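Local structure of FMN reductase [NAD(P)H] (Bacillus subtilis, 1ZCH) at residues R15-E20 with I70-V75; F79-N84 with F156-L161; L128-V133 with I163-D168. The protein catalyses electron transfer between NAD(P)H and FMN, and also reduces nitroaromatic compounds, quinones, chromates and azo dyes. All blocks are in the same frame, centred on the assembly; numbering follows the deposited sequence.

Contact 1 (R15-E20 with I70-V75); sequences RSYTDE and IDQAPV. With FMN (flavin mononucleotide), chain D.
Gln72, at the end of helix 68-72, reaches over to the backbone of Tyr17 in the loop. Its CG lies anti to the backbone N (chi1 -172°) and the chain runs on extended, which carries the amide to the loop. OE1 of Gln72 accepts a hydrogen bond from Tyr17 N at 2.7 Å. The bond is almost straight at the hydrogen, 175°, but the donor comes from above the amide plane. A water also donates to Gln72 OE1, at 2.6 Å, and to the carbonyl of Arg15. Two donors therefore grip the amide oxygen.

Arg15 is one of the FMN-binding residues. Its side chain runs out extended from CG to NE and reaches the flavin. NE of Arg15 donates to FMN O2 at 2.7 Å. NH2 of Arg15 donates to FMN N1 at 3.1 Å, with N1 in the guanidinium plane at its edge. A leucine here would probably leave FMN O2 and N1 without these donors and the flavin without a charge that could steady its reduced form.

Ala73 is the first residue past the helix. Ala73 CB sits over one face of the Tyr17 ring, 4.1 Å from its centroid, in a CH-pi contact. Pro74 follows, with Pro74 CG 3.6 Å from Glu20 O. Glu20 N in turn bonds to Thr18 OG1, an ST turn in the loop.

Tyr17 and Ala73 both rest on Val162 of strand 155-164, and Tyr17 also touches Val133 of strand 131-135. Lys57 of helix 54-63 bonds to the carbonyls of Ile70 and Ala73. The loop is thus joined to the helix end beside the central sheet.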
loop_
_atom_site.group_PDB
_atom_site.type_symbol
_atom_site.label_atom_id
_atom_site.label_comp_id
_atom_site.label_asym_id
_atom_site.label_seq_id
_atom_site.Cartn_x
_atom_site.Cartn_y
_atom_site.Cartn_z
ATOM N N ARG A 15 10.533 -4.976 -17.565
ATOM C CA ARG A 15 10.138 -3.925 -18.505
ATOM C C ARG A 15 10.287 -4.347 -19.967
ATOM O O ARG A 15 10.221 -3.515 -20.876
ATOM C CB ARG A 15 10.941 -2.649 -18.249
ATOM C CG ARG A 15 10.681 -2.029 -16.884
ATOM C CD ARG A 15 11.366 -0.679 -16.739
ATOM N NE ARG A 15 11.120 -0.093 -15.423
ATOM C CZ ARG A 15 11.766 -0.439 -14.312
ATOM N NH1 ARG A 15 12.712 -1.370 -14.349
ATOM N NH2 ARG A 15 11.455 0.142 -13.161
ATOM N N SER A 16 10.502 -5.640 -20.179
ATOM C CA SER A 16 10.628 -6.208 -21.518
ATOM C C SER A 16 9.689 -7.407 -21.537
ATOM O O SER A 16 9.907 -8.381 -20.811
ATOM C CB SER A 16 12.063 -6.662 -21.785
ATOM O OG SER A 16 12.169 -7.248 -23.074
ATOM N N TYR A 17 8.649 -7.330 -22.364
ATOM C CA TYR A 17 7.645 -8.388 -22.449
ATOM C C TYR A 17 7.466 -8.994 -23.838
ATOM O O TYR A 17 7.750 -8.355 -24.849
ATOM C CB TYR A 17 6.293 -7.835 -21.992
ATOM C CG TYR A 17 6.262 -7.401 -20.546
ATOM C CD1 TYR A 17 5.953 -8.310 -19.535
ATOM C CD2 TYR A 17 6.560 -6.085 -20.184
ATOM C CE1 TYR A 17 5.938 -7.923 -18.198
ATOM C CE2 TYR A 17 6.548 -5.686 -18.848
ATOM C CZ TYR A 17 6.236 -6.612 -17.862
ATOM O OH TYR A 17 6.202 -6.226 -16.540
ATOM N N THR A 18 6.985 -10.236 -23.870
ATOM C CA THR A 18 6.712 -10.919 -25.128
ATOM C C THR A 18 5.273 -10.548 -25.475
ATOM O O THR A 18 4.630 -9.791 -24.742
ATOM C CB THR A 18 6.801 -12.453 -24.988
ATOM O OG1 THR A 18 5.705 -12.925 -24.192
ATOM C CG2 THR A 18 8.112 -12.856 -24.326
ATOM N N ASP A 19 4.765 -11.084 -26.578
ATOM C CA ASP A 19 3.405 -10.787 -27.006
ATOM C C ASP A 19 2.425 -11.855 -26.527
ATOM O O ASP A 19 1.247 -11.829 -26.880
ATOM C CB ASP A 19 3.355 -10.686 -28.532
ATOM C CG ASP A 19 3.665 -12.004 -29.213
ATOM O OD1 ASP A 19 4.652 -12.662 -28.819
ATOM O OD2 ASP A 19 2.927 -12.382 -30.147
ATOM N N GLU A 20 2.918 -12.789 -25.719
ATOM C CA GLU A 20 2.090 -13.874 -25.196
ATOM C C GLU A 20 0.968 -13.296 -24.340
ATOM O O GLU A 20 1.203 -12.444 -23.485
ATOM C CB GLU A 20 2.940 -14.824 -24.343
ATOM C CG GLU A 20 2.330 -16.210 -24.136
ATOM C CD GLU A 20 3.072 -17.033 -23.093
ATOM O OE1 GLU A 20 4.310 -16.906 -22.997
ATOM O OE2 GLU A 20 2.418 -17.819 -22.375
ATOM N N ILE A 70 4.326 -0.538 -21.251
ATOM C CA ILE A 70 2.881 -0.489 -21.046
ATOM C C ILE A 70 2.204 -0.908 -22.354
ATOM O O ILE A 70 1.266 -1.709 -22.355
ATOM C CB ILE A 70 2.412 0.939 -20.667
ATOM C CG1 ILE A 70 2.969 1.320 -19.293
ATOM C CG2 ILE A 70 0.884 1.011 -20.662
ATOM C CD1 ILE A 70 2.625 2.735 -18.854
ATOM N N ASP A 71 2.698 -0.365 -23.463
ATOM C CA ASP A 71 2.164 -0.674 -24.789
ATOM C C ASP A 71 2.461 -2.131 -25.148
ATOM O O ASP A 71 1.625 -2.838 -25.718
ATOM C CB ASP A 71 2.781 0.254 -25.834
ATOM C CG ASP A 71 2.216 0.024 -27.217
ATOM O OD1 ASP A 71 1.008 0.276 -27.419
ATOM O OD2 ASP A 71 2.979 -0.415 -28.102
ATOM N N GLN A 72 3.672 -2.562 -24.817
ATOM C CA GLN A 72 4.143 -3.908 -25.114
ATOM C C GLN A 72 3.428 -5.035 -24.368
ATOM O O GLN A 72 3.074 -6.053 -24.969
ATOM C CB GLN A 72 5.650 -3.972 -24.842
ATOM C CG GLN A 72 6.334 -5.254 -25.274
ATOM C CD GLN A 72 7.827 -5.221 -24.999
ATOM O OE1 GLN A 72 8.255 -5.125 -23.845
ATOM N NE2 GLN A 72 8.629 -5.293 -26.057
ATOM N N ALA A 73 3.216 -4.870 -23.064
ATOM C CA ALA A 73 2.551 -5.904 -22.270
ATOM C C ALA A 73 1.069 -5.986 -22.616
ATOM O O ALA A 73 0.448 -4.977 -22.939
ATOM C CB ALA A 73 2.722 -5.621 -20.782
ATOM N N PRO A 74 0.481 -7.192 -22.538
ATOM C CA PRO A 74 -0.935 -7.406 -22.852
ATOM C C PRO A 74 -1.930 -6.907 -21.804
ATOM O O PRO A 74 -3.110 -6.711 -22.103
ATOM C CB PRO A 74 -1.013 -8.918 -23.033
ATOM C CG PRO A 74 -0.028 -9.412 -22.027
ATOM C CD PRO A 74 1.146 -8.470 -22.227
ATOM N N VAL A 75 -1.452 -6.689 -20.585
ATOM C CA VAL A 75 -2.328 -6.249 -19.508
ATOM C C VAL A 75 -1.831 -5.038 -18.726
ATOM O O VAL A 75 -0.658 -4.960 -18.357
ATOM C CB VAL A 75 -2.554 -7.398 -18.490
ATOM C CG1 VAL A 75 -3.412 -6.906 -17.319
ATOM C CG2 VAL A 75 -3.218 -8.584 -19.178
HETATM N N1 FMN D . 8.885 1.832 -12.917
HETATM C C2 FMN D . 8.757 2.386 -14.138
HETATM O O2 FMN D . 9.414 2.027 -15.078
HETATM N N3 FMN D . 7.816 3.444 -14.393
HETATM C C4 FMN D . 6.980 3.945 -13.387
HETATM O O4 FMN D . 6.201 4.844 -13.648
HETATM C C4A FMN D . 7.099 3.338 -12.056
HETATM N N5 FMN D . 6.317 3.789 -11.023
HETATM C C5A FMN D . 6.327 3.076 -9.838
HETATM C C6 FMN D . 5.362 3.438 -8.838
HETATM C C7 FMN D . 5.263 2.742 -7.637
HETATM C C7M FMN D . 4.185 3.120 -6.641
HETATM C C8 FMN D . 6.191 1.631 -7.350
HETATM C C8M FMN D . 6.100 0.814 -6.086
HETATM C C9 FMN D . 7.181 1.278 -8.309
HETATM C C9A FMN D . 7.253 1.979 -9.559
HETATM N N10 FMN D . 8.176 1.619 -10.651
HETATM C C10 FMN D . 8.091 2.240 -11.871
HETATM C "C1'" FMN D . 9.180 0.529 -10.424
HETATM C "C2'" FMN D . 10.397 1.002 -9.558
HETATM O "O2'" FMN D . 11.279 1.758 -10.398
HETATM C "C3'" FMN D . 11.081 -0.255 -8.998
HETATM O "O3'" FMN D . 10.145 -0.931 -8.135
HETATM C "C4'" FMN D . 12.343 0.103 -8.175
HETATM O "O4'" FMN D . 13.345 0.708 -8.999
HETATM C "C5'" FMN D . 12.857 -1.172 -7.523
HETATM O "O5'" FMN D . 13.406 -2.144 -8.621
HETATM P P FMN D . 12.755 -3.534 -8.700
HETATM O O1P FMN D . 13.218 -4.355 -7.594
HETATM O O2P FMN D . 13.153 -4.148 -9.952
HETATM O O3P FMN D . 11.302 -3.428 -8.644
HETATM O O HOH W 1 9.106 -2.637 -23.591
HETATM O O HOH W 2 11.944 -4.817 -25.143
#

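Contact 2 (F79-N84 with F156-L161); sequences FCADFN and FPLSGL
A classic beta bulge joins Phe79 to Leu158 and Ser159, where strands 75-82 and 155-164 pair antiparallel in the central sheet. Phe79 O takes two bonds in its carbonyl plane, from Leu158 N at 3.0 Å and from Ser159 N at 3.3 Å. Phe79 N returns a bond to Ser159 O at 2.8 Å. Beyond the bulge, Cys80 and Pro157 form a non-hydrogen-bonded pair. Ala81 and Phe156 then pair through both backbone bonds, with Ala81 N 2.9 Å from Phe156 O.

Phe79, Ala81, Phe156 and Ser159 direct their side chains to the same face of the sheet. Ala81 CB lies over the Phe156 ring, 3.6 Å from its centroid, in a CH-pi contact. The ring gets there because Phe156 CG sits between the backbone N and the carbonyl carbon (chi1 66°). Leu158 CD1 packs on the same Ala81 CB at 3.7 Å. The Phe79 ring meets Leu161 by its edge, Phe79 CE2 to Leu161 CB 3.6 Å. The Phe79 side chain also packs on helix 104-127 at Ala117, Leu118 and Ala121.

At the end of the strand, Asp82 OD1 accepts from Asn84 N, an Asx turn that leads into helix 84-94. Asp82 and Asn84 also bond to Tyr187 of the second subunit.

Ser159 touches the FMN, so the bulged strand runs into the flavin pocket. This antiparallel sheet packed against long helices is the core of the nitroreductase fold.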
loop_
_atom_site.group_PDB
_atom_site.type_symbol
_atom_site.label_atom_id
_atom_site.label_comp_id
_atom_site.label_asym_id
_atom_site.label_seq_id
_atom_site.Cartn_x
_atom_site.Cartn_y
_atom_site.Cartn_z
ATOM N N PHE A 79 -4.779 0.778 -10.338
ATOM C CA PHE A 79 -5.229 0.722 -8.953
ATOM C C PHE A 79 -5.643 2.127 -8.543
ATOM O O PHE A 79 -4.842 3.064 -8.600
ATOM C CB PHE A 79 -4.101 0.206 -8.054
ATOM C CG PHE A 79 -3.802 -1.253 -8.243
ATOM C CD1 PHE A 79 -4.315 -2.201 -7.362
ATOM C CD2 PHE A 79 -3.050 -1.688 -9.336
ATOM C CE1 PHE A 79 -4.085 -3.566 -7.565
ATOM C CE2 PHE A 79 -2.816 -3.047 -9.549
ATOM C CZ PHE A 79 -3.334 -3.988 -8.664
ATOM N N CYS A 80 -6.903 2.268 -8.144
ATOM C CA CYS A 80 -7.453 3.560 -7.744
ATOM C C CYS A 80 -7.991 3.533 -6.326
ATOM O O CYS A 80 -8.536 2.524 -5.885
ATOM C CB CYS A 80 -8.623 3.950 -8.654
ATOM S SG CYS A 80 -8.317 3.879 -10.427
ATOM N N ALA A 81 -7.836 4.645 -5.616
ATOM C CA ALA A 81 -8.408 4.765 -4.283
ATOM C C ALA A 81 -9.883 4.935 -4.648
ATOM O O ALA A 81 -10.199 5.631 -5.618
ATOM C CB ALA A 81 -7.883 6.016 -3.590
ATOM N N ASP A 82 -10.784 4.315 -3.894
ATOM C CA ASP A 82 -12.204 4.402 -4.223
ATOM C C ASP A 82 -13.108 4.635 -3.018
ATOM O O ASP A 82 -13.211 3.784 -2.133
ATOM C CB ASP A 82 -12.640 3.110 -4.935
ATOM C CG ASP A 82 -14.054 3.190 -5.508
ATOM O OD1 ASP A 82 -14.964 3.706 -4.825
ATOM O OD2 ASP A 82 -14.261 2.711 -6.642
ATOM N N PHE A 83 -13.747 5.801 -2.981
ATOM C CA PHE A 83 -14.691 6.124 -1.916
ATOM C C PHE A 83 -16.057 6.360 -2.565
ATOM O O PHE A 83 -16.968 6.923 -1.951
ATOM C CB PHE A 83 -14.230 7.360 -1.128
ATOM C CG PHE A 83 -13.282 7.036 -0.003
ATOM C CD1 PHE A 83 -13.763 6.776 1.275
ATOM C CD2 PHE A 83 -11.911 6.944 -0.236
ATOM C CE1 PHE A 83 -12.891 6.425 2.316
ATOM C CE2 PHE A 83 -11.030 6.593 0.793
ATOM C CZ PHE A 83 -11.522 6.333 2.069
ATOM N N ASN A 84 -16.189 5.922 -3.817
ATOM C CA ASN A 84 -17.459 6.053 -4.538
ATOM C C ASN A 84 -18.417 4.979 -4.022
ATOM O O ASN A 84 -19.605 5.236 -3.816
ATOM C CB ASN A 84 -17.258 5.892 -6.050
ATOM C CG ASN A 84 -18.572 5.924 -6.818
ATOM O OD1 ASN A 84 -19.391 6.828 -6.631
ATOM N ND2 ASN A 84 -18.779 4.940 -7.686
ATOM N N PHE A 156 -9.718 8.151 -7.488
ATOM C CA PHE A 156 -8.533 8.758 -8.084
ATOM C C PHE A 156 -7.433 7.730 -8.315
ATOM O O PHE A 156 -7.229 6.816 -7.510
ATOM C CB PHE A 156 -8.035 9.957 -7.251
ATOM C CG PHE A 156 -7.513 9.608 -5.886
ATOM C CD1 PHE A 156 -6.201 9.179 -5.715
ATOM C CD2 PHE A 156 -8.315 9.772 -4.760
ATOM C CE1 PHE A 156 -5.692 8.923 -4.437
ATOM C CE2 PHE A 156 -7.819 9.520 -3.479
ATOM C CZ PHE A 156 -6.503 9.095 -3.317
ATOM N N PRO A 157 -6.725 7.853 -9.447
ATOM C CA PRO A 157 -5.648 6.922 -9.792
ATOM C C PRO A 157 -4.432 7.056 -8.893
ATOM O O PRO A 157 -4.003 8.162 -8.566
ATOM C CB PRO A 157 -5.341 7.287 -11.238
ATOM C CG PRO A 157 -5.529 8.777 -11.229
ATOM C CD PRO A 157 -6.823 8.933 -10.447
ATOM N N LEU A 158 -3.882 5.919 -8.483
ATOM C CA LEU A 158 -2.694 5.923 -7.641
ATOM C C LEU A 158 -1.517 5.278 -8.360
ATOM O O LEU A 158 -0.433 5.853 -8.426
ATOM C CB LEU A 158 -2.978 5.206 -6.321
ATOM C CG LEU A 158 -3.777 6.091 -5.362
ATOM C CD1 LEU A 158 -4.323 5.281 -4.208
ATOM C CD2 LEU A 158 -2.868 7.212 -4.864
ATOM N N SER A 159 -1.731 4.093 -8.918
ATOM C CA SER A 159 -0.651 3.416 -9.623
ATOM C C SER A 159 -1.142 2.344 -10.574
ATOM O O SER A 159 -2.130 1.661 -10.310
ATOM C CB SER A 159 0.316 2.778 -8.620
ATOM O OG SER A 159 1.395 2.122 -9.277
ATOM N N GLY A 160 -0.446 2.210 -11.695
ATOM C CA GLY A 160 -0.804 1.175 -12.636
ATOM C C GLY A 160 0.096 -0.002 -12.328
ATOM O O GLY A 160 1.007 0.097 -11.498
ATOM N N LEU A 161 -0.175 -1.131 -12.963
ATOM C CA LEU A 161 0.654 -2.309 -12.791
ATOM C C LEU A 161 0.649 -3.020 -14.131
ATOM O O LEU A 161 -0.395 -3.473 -14.600
ATOM C CB LEU A 161 0.106 -3.247 -11.710
ATOM C CG LEU A 161 0.989 -4.484 -11.463
ATOM C CD1 LEU A 161 2.358 -4.049 -10.908
ATOM C CD2 LEU A 161 0.299 -5.435 -10.493
#

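Contact 3 (L128-V133 with I163-D168); sequences LGLGTV and IGHPAD
Gly131 and Gly164 form an antiparallel hydrogen-bonded pair in the central sheet, where strand 131-135 meets the end of strand 155-164. Val133 of strand 131-135 lines the FMN pocket. Gly131 N donates to Gly164 O at 2.8 Å, with the donor nearly in line with the carbonyl. Gly164 N donates back to Gly131 O at 3.2 Å. Ile163 CA adds a CA-H...O contact to Gly131 O. Next along, Thr132 and Ile163 form a non-hydrogen-bonded pair. Their side chains lie side by side and point the same way, with Thr132 CG2 4.2 Å from Ile163 CG1. The hydroxyl of Thr132 bonds to Glu126 of helix 104-127.

That helix ends in a Schellman motif, in which Gly129 takes a positive phi of 94°. This turns the chain out of the helix and on to strand 131-135, with Leu130 in between.

The apolar contacts centre on Leu130. Its two methyl branches split between partners. Leu130 CD1 packs on Ile163 CG2 at 3.9 Å. Leu130 CD2 lies over one face of the His165 ring, 3.7 Å from its centroid, a CH-pi contact offset toward the rim. Gln26 of helix 24-36 also touches Leu130.

Pro166 packs tightly against the backbone of Gly131. Pro166 CG is 3.5 Å from Gly131 N, and there is no room for a CB on Gly131 next to this ring. Pro166 CD rests 3.6 Å from Gly129 O.

Gly129 O has two further polar partners. Arg169 bonds to it directly. One water donates to Gly129 O and lies in the His165 ring plane, 2.7 Å from His165 ND1.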
loop_
_atom_site.group_PDB
_atom_site.type_symbol
_atom_site.label_atom_id
_atom_site.label_comp_id
_atom_site.label_asym_id
_atom_site.label_seq_id
_atom_site.Cartn_x
_atom_site.Cartn_y
_atom_site.Cartn_z
ATOM N N LEU A 128 2.983 -16.688 -10.513
ATOM C CA LEU A 128 2.478 -17.401 -11.680
ATOM C C LEU A 128 3.486 -17.409 -12.832
ATOM O O LEU A 128 3.227 -17.985 -13.891
ATOM C CB LEU A 128 1.164 -16.767 -12.143
ATOM C CG LEU A 128 0.010 -16.848 -11.133
ATOM C CD1 LEU A 128 -1.134 -15.954 -11.580
ATOM C CD2 LEU A 128 -0.456 -18.293 -10.996
ATOM N N GLY A 129 4.632 -16.771 -12.625
ATOM C CA GLY A 129 5.650 -16.724 -13.659
ATOM C C GLY A 129 5.552 -15.473 -14.511
ATOM O O GLY A 129 6.297 -15.304 -15.479
ATOM N N LEU A 130 4.633 -14.585 -14.148
ATOM C CA LEU A 130 4.438 -13.345 -14.890
ATOM C C LEU A 130 5.373 -12.244 -14.410
ATOM O O LEU A 130 5.825 -12.248 -13.265
ATOM C CB LEU A 130 2.987 -12.872 -14.751
ATOM C CG LEU A 130 1.923 -13.824 -15.307
ATOM C CD1 LEU A 130 0.559 -13.423 -14.791
ATOM C CD2 LEU A 130 1.967 -13.804 -16.834
ATOM N N GLY A 131 5.662 -11.303 -15.300
ATOM C CA GLY A 131 6.515 -10.187 -14.940
ATOM C C GLY A 131 5.613 -8.999 -14.688
ATOM O O GLY A 131 4.508 -8.940 -15.233
ATOM N N THR A 132 6.058 -8.068 -13.849
ATOM C CA THR A 132 5.263 -6.881 -13.556
ATOM C C THR A 132 6.151 -5.667 -13.300
ATOM O O THR A 132 7.360 -5.794 -13.073
ATOM C CB THR A 132 4.386 -7.049 -12.277
ATOM O OG1 THR A 132 5.215 -6.932 -11.111
ATOM C CG2 THR A 132 3.684 -8.409 -12.256
ATOM N N VAL A 133 5.536 -4.492 -13.357
ATOM C CA VAL A 133 6.213 -3.238 -13.042
ATOM C C VAL A 133 5.128 -2.209 -12.742
ATOM O O VAL A 133 4.224 -1.990 -13.551
ATOM C CB VAL A 133 7.143 -2.728 -14.180
ATOM C CG1 VAL A 133 6.342 -2.326 -15.417
ATOM C CG2 VAL A 133 7.962 -1.542 -13.663
ATOM N N ILE A 163 1.445 -6.077 -16.524
ATOM C CA ILE A 163 1.531 -7.521 -16.343
ATOM C C ILE A 163 1.660 -8.214 -17.699
ATOM O O ILE A 163 0.972 -7.859 -18.661
ATOM C CB ILE A 163 0.285 -8.083 -15.611
ATOM C CG1 ILE A 163 0.147 -7.423 -14.235
ATOM C CG2 ILE A 163 0.415 -9.598 -15.447
ATOM C CD1 ILE A 163 -1.045 -7.919 -13.431
ATOM N N GLY A 164 2.554 -9.194 -17.770
ATOM C CA GLY A 164 2.753 -9.924 -19.009
ATOM C C GLY A 164 3.833 -10.977 -18.858
ATOM O O GLY A 164 4.396 -11.147 -17.779
ATOM N N HIS A 165 4.121 -11.693 -19.940
ATOM C CA HIS A 165 5.155 -12.717 -19.915
ATOM C C HIS A 165 6.501 -12.048 -20.201
ATOM O O HIS A 165 6.657 -11.334 -21.189
ATOM C CB HIS A 165 4.823 -13.803 -20.947
ATOM C CG HIS A 165 3.588 -14.581 -20.604
ATOM N ND1 HIS A 165 3.583 -15.586 -19.662
ATOM C CD2 HIS A 165 2.306 -14.452 -21.020
ATOM C CE1 HIS A 165 2.352 -16.043 -19.510
ATOM N NE2 HIS A 165 1.557 -15.370 -20.323
ATOM N N PRO A 166 7.491 -12.262 -19.321
ATOM C CA PRO A 166 8.823 -11.665 -19.480
ATOM C C PRO A 166 9.590 -12.104 -20.727
ATOM O O PRO A 166 9.579 -13.281 -21.091
ATOM C CB PRO A 166 9.552 -12.091 -18.201
ATOM C CG PRO A 166 8.439 -12.380 -17.222
ATOM C CD PRO A 166 7.425 -13.069 -18.092
ATOM N N ALA A 167 10.252 -11.148 -21.374
ATOM C CA ALA A 167 11.075 -11.433 -22.547
ATOM C C ALA A 167 12.520 -11.421 -22.049
ATOM O O ALA A 167 13.416 -11.998 -22.665
ATOM C CB ALA A 167 10.873 -10.360 -23.618
ATOM N N ASP A 168 12.716 -10.752 -20.915
ATOM C CA ASP A 168 14.014 -10.620 -20.252
ATOM C C ASP A 168 13.690 -10.571 -18.759
ATOM O O ASP A 168 13.025 -9.641 -18.308
ATOM C CB ASP A 168 14.686 -9.307 -20.670
ATOM C CG ASP A 168 16.080 -9.139 -20.081
ATOM O OD1 ASP A 168 16.316 -9.576 -18.934
ATOM O OD2 ASP A 168 16.943 -8.546 -20.764
HETATM O O HOH W 3 5.722 -16.387 -18.146
#

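How the contacts relate
From the N terminus, contact 1 comes first: the loop 15-20 meets 70-75 and closes a span that holds strand 46-51. Strand 75-82 leads straight on to contact 2, which starts at 79-84 and closes at 156-161. Contact 3 opens at 128-133, inside that span, and closes later at 163-168, so contacts 2 and 3 cross. Both use strand 155-164, which has strands 75-82 and 131-135 as its neighbours. Leu161 of contact 2 packs on Thr132 and Val133 of contact 3. Contact 1 adjoins contact 3 through probable hydrogen bonds, Ser16 O to Ala167 N and Thr18 N to His165 O, which tie the N-terminal loop to the loop that follows strand 155-164.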